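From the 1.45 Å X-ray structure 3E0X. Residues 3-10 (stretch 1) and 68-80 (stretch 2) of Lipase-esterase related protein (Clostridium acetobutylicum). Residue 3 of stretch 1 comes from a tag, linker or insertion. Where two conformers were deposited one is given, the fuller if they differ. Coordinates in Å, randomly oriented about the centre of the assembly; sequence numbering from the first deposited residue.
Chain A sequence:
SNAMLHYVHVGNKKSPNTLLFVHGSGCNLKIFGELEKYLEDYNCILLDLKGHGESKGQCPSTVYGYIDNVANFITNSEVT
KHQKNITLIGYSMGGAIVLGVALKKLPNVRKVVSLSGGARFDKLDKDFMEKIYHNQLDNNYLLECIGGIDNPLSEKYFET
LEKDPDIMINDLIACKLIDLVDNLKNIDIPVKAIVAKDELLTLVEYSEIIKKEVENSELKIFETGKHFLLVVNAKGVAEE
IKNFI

Stretch 1 3-10: AMLHYVHV
Stretch 2 (68-80) DNVANFITNSEVT

Extended from Met4 to Val10, the first stretch crosses the end of a helix that enters from before Asp68 and ends at Asn76, then follows the loop after it. It is strand by Val8 and continues as strand past Val10; phi/psi of Met4 and Leu5 stay near -65/150. From Phe73 to Val79 the two stretches advance in roughly the same direction: CA atoms pair Met4 with Phe73 at 6.4 Å and His9 with Val79 at 8.6 Å. Helical i to i+4 bonds run up to Ser77 N-Phe73 O (2.9 Å); Ser77 then breaks to -67/143, and its OG accepts from Val79 N (3.2 Å), helping to fix the turn that presents Val79.

No hydrogen bond crosses. Phe73 (t, chi2 87°) and Tyr7 (p, 94°) pair offset edge-to-face, Phe73's edge toward Tyr7's face, centroids 5.6 Å apart, planes at 68°, Phe73 CZ to Tyr7 CD2 3.7 Å. Val79 (p) serves two rings by CH-pi contact: CG1 sits 4.0 Å from the Tyr7 ring centroid, CG2 3.7 Å from that of His9 (t, -172°).

Van der Waals packing completes the contact. Leu5 (m, t) sets CB 4.1 Å from Phe73 CD1 and CD1 4.0 Å from Asn69 O. Selenomethionine Met4 (m, m, chi3 97°), the most covered residue, folds over the helix end, SE 3.8 Å from Ser77 N and CE 3.6 Å from Asn72 ND2, while Asn72 (t) OD1 accepts from Asn76 (m) ND2 (2.8 Å).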

ATOM      1  N   ALA A   3     -15.082   3.757  16.522  1.00 23.28           N
ATOM      2  CA  ALA A   3     -14.293   2.585  16.162  1.00 22.45           C
ATOM      3  C   ALA A   3     -13.516   2.805  14.862  1.00 21.28           C
ATOM      4  O   ALA A   3     -13.162   1.851  14.173  1.00 21.38           O
ATOM      5  CB  ALA A   3     -15.194   1.364  16.069  1.00 22.71           C
HETATM    6  N   MSE A   4     -13.259   4.066  14.536  1.00 20.42           N
HETATM    7  CA  MSE A   4     -12.541   4.390  13.320  1.00 18.67           C
HETATM    8  C   MSE A   4     -11.073   3.996  13.460  1.00 17.22           C
HETATM    9  O   MSE A   4     -10.491   4.009  14.558  1.00 17.38           O
HETATM   10  CB  MSE A   4     -12.660   5.886  12.953  1.00 19.14           C
HETATM   11  CG  MSE A   4     -14.067   6.384  12.523  1.00 20.62           C
HETATM   12 SE   MSE A   4     -14.755   5.721  10.823  0.55 23.20          SE
HETATM   13  CE  MSE A   4     -15.825   4.305  11.596  1.00 21.72           C
ATOM     14  N   LEU A   5     -10.471   3.659  12.331  1.00 14.77           N
ATOM     15  CA  LEU A   5      -9.043   3.446  12.293  1.00 13.75           C
ATOM     16  C   LEU A   5      -8.279   4.705  12.710  1.00 12.73           C
ATOM     17  O   LEU A   5      -8.723   5.837  12.473  1.00 13.12           O
ATOM     18  CB  LEU A   5      -8.644   3.029  10.882  1.00 13.24           C
ATOM     19  CG  LEU A   5      -9.243   1.725  10.378  1.00 13.52           C
ATOM     20  CD1 LEU A   5      -8.998   1.627   8.891  1.00 13.29           C
ATOM     21  CD2 LEU A   5      -8.633   0.548  11.156  1.00 13.33           C
ATOM     22  N   HIS A   6      -7.118   4.498  13.324  1.00 12.08           N
ATOM     23  CA  HIS A   6      -6.205   5.586  13.634  1.00 11.56           C
ATOM     24  C   HIS A   6      -5.631   6.134  12.334  1.00 10.97           C
ATOM     25  O   HIS A   6      -5.383   5.386  11.388  1.00 11.24           O
ATOM     26  CB  HIS A   6      -5.061   5.057  14.498  1.00 11.91           C
ATOM     27  CG  HIS A   6      -3.925   6.022  14.668  1.00 13.46           C
ATOM     28  ND1 HIS A   6      -4.007   7.141  15.475  1.00 17.48           N
ATOM     29  CD2 HIS A   6      -2.684   6.041  14.127  1.00 14.58           C
ATOM     30  CE1 HIS A   6      -2.862   7.806  15.421  1.00 17.87           C
ATOM     31  NE2 HIS A   6      -2.039   7.153  14.617  1.00 17.54           N
ATOM     32  N   TYR A   7      -5.414   7.436  12.284  1.00 10.90           N
ATOM     33  CA  TYR A   7      -4.761   8.032  11.140  1.00 10.71           C
ATOM     34  C   TYR A   7      -3.977   9.255  11.606  1.00 11.47           C
ATOM     35  O   TYR A   7      -4.212   9.794  12.711  1.00 12.07           O
ATOM     36  CB  TYR A   7      -5.769   8.465  10.067  1.00 10.82           C
ATOM     37  CG  TYR A   7      -6.656   9.606  10.500  1.00 10.68           C
ATOM     38  CD1 TYR A   7      -6.326  10.926  10.198  1.00 12.40           C
ATOM     39  CD2 TYR A   7      -7.814   9.366  11.224  1.00 12.81           C
ATOM     40  CE1 TYR A   7      -7.140  12.000  10.621  1.00 12.97           C
ATOM     41  CE2 TYR A   7      -8.636  10.412  11.626  1.00 12.17           C
ATOM     42  CZ  TYR A   7      -8.294  11.726  11.327  1.00 12.40           C
ATOM     43  OH  TYR A   7      -9.121  12.764  11.744  1.00 15.37           O
ATOM     44  N   VAL A   8      -3.078   9.684  10.736  1.00 11.91           N
ATOM     45  CA  VAL A   8      -2.308  10.920  10.886  0.50 12.82           C
ATOM     46  C   VAL A   8      -2.695  11.861   9.736  1.00 13.03           C
ATOM     47  O   VAL A   8      -2.804  11.404   8.580  1.00 12.79           O
ATOM     48  CB  VAL A   8      -0.783  10.616  10.862  0.50 13.20           C
ATOM     49  CG1 VAL A   8       0.025  11.892  10.775  0.50 14.18           C
ATOM     50  CG2 VAL A   8      -0.373   9.852  12.117  0.50 13.14           C
ATOM     51  N   HIS A   9      -2.834  13.147  10.034  1.00 12.72           N
ATOM     52  CA  HIS A   9      -3.321  14.124   9.073  1.00 13.16           C
ATOM     53  C   HIS A   9      -2.269  15.215   8.922  1.00 13.75           C
ATOM     54  O   HIS A   9      -1.974  15.940   9.885  1.00 14.97           O
ATOM     55  CB  HIS A   9      -4.609  14.693   9.659  1.00 13.82           C
ATOM     56  CG  HIS A   9      -5.454  15.434   8.678  1.00 13.36           C
ATOM     57  ND1 HIS A   9      -6.571  16.143   9.062  1.00 14.66           N
ATOM     58  CD2 HIS A   9      -5.357  15.575   7.332  1.00 13.40           C
ATOM     59  CE1 HIS A   9      -7.115  16.705   7.996  1.00 14.97           C
ATOM     60  NE2 HIS A   9      -6.412  16.361   6.929  1.00 13.20           N
ATOM     61  N   VAL A  10      -1.680  15.310   7.729  1.00 13.80           N
ATOM     62  CA  VAL A  10      -0.578  16.246   7.471  1.00 13.59           C
ATOM     63  C   VAL A  10      -0.740  16.916   6.105  1.00 13.63           C
ATOM     64  O   VAL A  10      -1.690  16.620   5.356  1.00 12.68           O
ATOM     65  CB  VAL A  10       0.800  15.548   7.534  1.00 14.49           C
ATOM     66  CG1 VAL A  10       1.028  15.050   8.928  1.00 15.90           C
ATOM     67  CG2 VAL A  10       0.876  14.406   6.524  1.00 14.92           C
ATOM     68  N   ASP A  68     -12.815  -3.884   3.386  1.00 10.66           N
ATOM     69  CA  ASP A  68     -14.021  -3.453   4.094  1.00 12.20           C
ATOM     70  C   ASP A  68     -13.704  -2.401   5.160  1.00 11.97           C
ATOM     71  O   ASP A  68     -14.438  -1.422   5.322  1.00 13.10           O
ATOM     72  CB  ASP A  68     -14.730  -4.656   4.710  1.00 12.97           C
ATOM     73  CG  ASP A  68     -15.373  -5.556   3.663  1.00 16.94           C
ATOM     74  OD1 ASP A  68     -15.461  -5.142   2.490  1.00 18.72           O
ATOM     75  OD2 ASP A  68     -15.786  -6.690   4.028  1.00 21.46           O
ATOM     76  N   ASN A  69     -12.597  -2.576   5.876  1.00 11.12           N
ATOM     77  CA  ASN A  69     -12.225  -1.594   6.890  1.00 11.39           C
ATOM     78  C   ASN A  69     -11.929  -0.231   6.268  1.00 10.77           C
ATOM     79  O   ASN A  69     -12.306   0.814   6.827  1.00 11.28           O
ATOM     80  CB  ASN A  69     -10.986  -2.022   7.681  1.00 11.80           C
ATOM     81  CG  ASN A  69     -11.180  -3.279   8.530  1.00 14.40           C
ATOM     82  OD1 ASN A  69     -12.294  -3.728   8.860  1.00 19.24           O
ATOM     83  ND2 ASN A  69     -10.055  -3.831   8.912  1.00 13.69           N
ATOM     84  N   VAL A  70     -11.185  -0.241   5.165  1.00  9.97           N
ATOM     85  CA  VAL A  70     -10.784   1.014   4.521  1.00  9.91           C
ATOM     86  C   VAL A  70     -11.989   1.696   3.886  1.00  9.85           C
ATOM     87  O   VAL A  70     -12.125   2.922   3.977  1.00  9.81           O
ATOM     88  CB  VAL A  70      -9.617   0.815   3.526  1.00  9.13           C
ATOM     89  CG1 VAL A  70      -9.342   2.100   2.778  1.00 10.39           C
ATOM     90  CG2 VAL A  70      -8.369   0.371   4.299  1.00 10.72           C
ATOM     91  N   ALA A  71     -12.885   0.920   3.277  1.00 10.09           N
ATOM     92  CA  ALA A  71     -14.105   1.506   2.725  1.00 11.12           C
ATOM     93  C   ALA A  71     -14.965   2.139   3.838  1.00 11.02           C
ATOM     94  O   ALA A  71     -15.490   3.244   3.664  1.00 11.70           O
ATOM     95  CB  ALA A  71     -14.912   0.474   1.904  1.00 12.11           C
ATOM     96  N   ASN A  72     -15.065   1.477   4.988  1.00 11.32           N
ATOM     97  CA  ASN A  72     -15.807   2.041   6.124  1.00 11.76           C
ATOM     98  C   ASN A  72     -15.199   3.362   6.564  1.00 11.77           C
ATOM     99  O   ASN A  72     -15.922   4.327   6.844  1.00 12.88           O
ATOM    100  CB  ASN A  72     -15.835   1.007   7.253  1.00 11.79           C
ATOM    101  CG  ASN A  72     -16.508   1.499   8.499  1.00 14.99           C
ATOM    102  OD1 ASN A  72     -17.631   2.002   8.444  1.00 19.53           O
ATOM    103  ND2 ASN A  72     -15.840   1.329   9.644  1.00 16.68           N
ATOM    104  N   PHE A  73     -13.871   3.427   6.600  1.00 11.10           N
ATOM    105  CA  PHE A  73     -13.179   4.665   6.969  1.00 10.71           C
ATOM    106  C   PHE A  73     -13.508   5.769   5.951  1.00 11.22           C
ATOM    107  O   PHE A  73     -13.869   6.890   6.320  1.00 11.76           O
ATOM    108  CB  PHE A  73     -11.645   4.433   7.022  1.00 11.55           C
ATOM    109  CG  PHE A  73     -10.876   5.642   7.452  1.00  9.85           C
ATOM    110  CD1 PHE A  73     -10.662   5.899   8.808  1.00 10.36           C
ATOM    111  CD2 PHE A  73     -10.408   6.567   6.504  1.00 10.59           C
ATOM    112  CE1 PHE A  73      -9.964   7.053   9.204  1.00 10.51           C
ATOM    113  CE2 PHE A  73      -9.707   7.693   6.900  1.00 12.00           C
ATOM    114  CZ  PHE A  73      -9.496   7.945   8.249  1.00 11.20           C
ATOM    115  N   ILE A  74     -13.341   5.481   4.671  1.00 10.48           N
ATOM    116  CA  ILE A  74     -13.587   6.516   3.673  1.00 10.88           C
ATOM    117  C   ILE A  74     -15.018   7.081   3.784  1.00 11.16           C
ATOM    118  O   ILE A  74     -15.235   8.307   3.774  1.00 12.57           O
ATOM    119  CB  ILE A  74     -13.354   5.977   2.266  1.00 10.98           C
ATOM    120  CG1 ILE A  74     -11.865   5.673   2.083  1.00 10.67           C
ATOM    121  CG2 ILE A  74     -13.854   6.964   1.215  1.00 11.62           C
ATOM    122  CD1 ILE A  74     -11.559   4.742   0.869  1.00 12.64           C
ATOM    123  N   THR A  75     -15.988   6.188   3.907  1.00 12.12           N
ATOM    124  CA  THR A  75     -17.378   6.591   3.881  1.00 13.02           C
ATOM    125  C   THR A  75     -17.772   7.332   5.145  1.00 13.07           C
ATOM    126  O   THR A  75     -18.574   8.282   5.090  1.00 13.78           O
ATOM    127  CB  THR A  75     -18.245   5.340   3.665  1.00 12.80           C
ATOM    128  OG1 THR A  75     -17.941   4.811   2.376  1.00 14.46           O
ATOM    129  CG2 THR A  75     -19.748   5.672   3.711  1.00 13.44           C
ATOM    130  N   ASN A  76     -17.173   6.950   6.277  1.00 12.79           N
ATOM    131  CA  ASN A  76     -17.688   7.369   7.582  1.00 13.60           C
ATOM    132  C   ASN A  76     -16.806   8.270   8.435  1.00 13.39           C
ATOM    133  O   ASN A  76     -17.325   8.937   9.317  1.00 14.85           O
ATOM    134  CB  ASN A  76     -18.150   6.150   8.392  1.00 14.62           C
ATOM    135  CG  ASN A  76     -19.296   5.433   7.729  1.00 16.51           C
ATOM    136  OD1 ASN A  76     -20.380   6.009   7.521  1.00 19.11           O
ATOM    137  ND2 ASN A  76     -19.070   4.181   7.368  1.00 19.31           N
ATOM    138  N   SER A  77     -15.497   8.326   8.185  1.00 12.39           N
ATOM    139  CA  SER A  77     -14.618   9.199   8.967  0.50 12.16           C
ATOM    140  C   SER A  77     -14.942  10.656   8.695  1.00 12.32           C
ATOM    141  O   SER A  77     -15.238  11.047   7.540  1.00 12.69           O
ATOM    142  CB  SER A  77     -13.149   8.953   8.632  0.50 12.03           C
ATOM    143  OG  SER A  77     -12.306   9.854   9.337  0.50 11.20           O
ATOM    144  N   GLU A  78     -14.864  11.474   9.729  1.00 12.66           N
ATOM    145  CA  GLU A  78     -15.090  12.895   9.526  1.00 13.70           C
ATOM    146  C   GLU A  78     -14.058  13.523   8.587  1.00 13.94           C
ATOM    147  O   GLU A  78     -14.351  14.545   7.945  1.00 16.49           O
ATOM    148  CB  GLU A  78     -15.146  13.627  10.863  1.00 13.93           C
ATOM    149  CG  GLU A  78     -16.428  13.350  11.651  1.00 16.58           C
ATOM    150  CD  GLU A  78     -17.695  13.946  11.038  1.00 18.04           C
ATOM    151  OE1 GLU A  78     -17.607  14.922  10.269  1.00 17.81           O
ATOM    152  OE2 GLU A  78     -18.789  13.434  11.368  1.00 19.40           O
ATOM    153  N   VAL A  79     -12.874  12.916   8.485  1.00 13.85           N
ATOM    154  CA  VAL A  79     -11.795  13.475   7.687  1.00 13.41           C
ATOM    155  C   VAL A  79     -11.884  13.158   6.185  1.00 13.39           C
ATOM    156  O   VAL A  79     -11.217  13.807   5.365  1.00 14.88           O
ATOM    157  CB  VAL A  79     -10.412  13.104   8.310  1.00 13.73           C
ATOM    158  CG1 VAL A  79      -9.985  11.682   7.941  1.00 12.94           C
ATOM    159  CG2 VAL A  79      -9.378  14.117   7.970  1.00 17.12           C
ATOM    160  N   THR A  80     -12.711  12.184   5.811  1.00 11.80           N
ATOM    161  CA  THR A  80     -12.887  11.855   4.383  1.00 12.04           C
ATOM    162  C   THR A  80     -14.315  11.932   3.882  1.00 12.70           C
ATOM    163  O   THR A  80     -14.507  12.056   2.671  1.00 12.35           O
ATOM    164  CB  THR A  80     -12.403  10.424   4.068  1.00 12.16           C
ATOM    165  OG1 THR A  80     -13.071   9.512   4.932  1.00 13.45           O
ATOM    166  CG2 THR A  80     -10.906  10.301   4.246  1.00 13.46           C
TER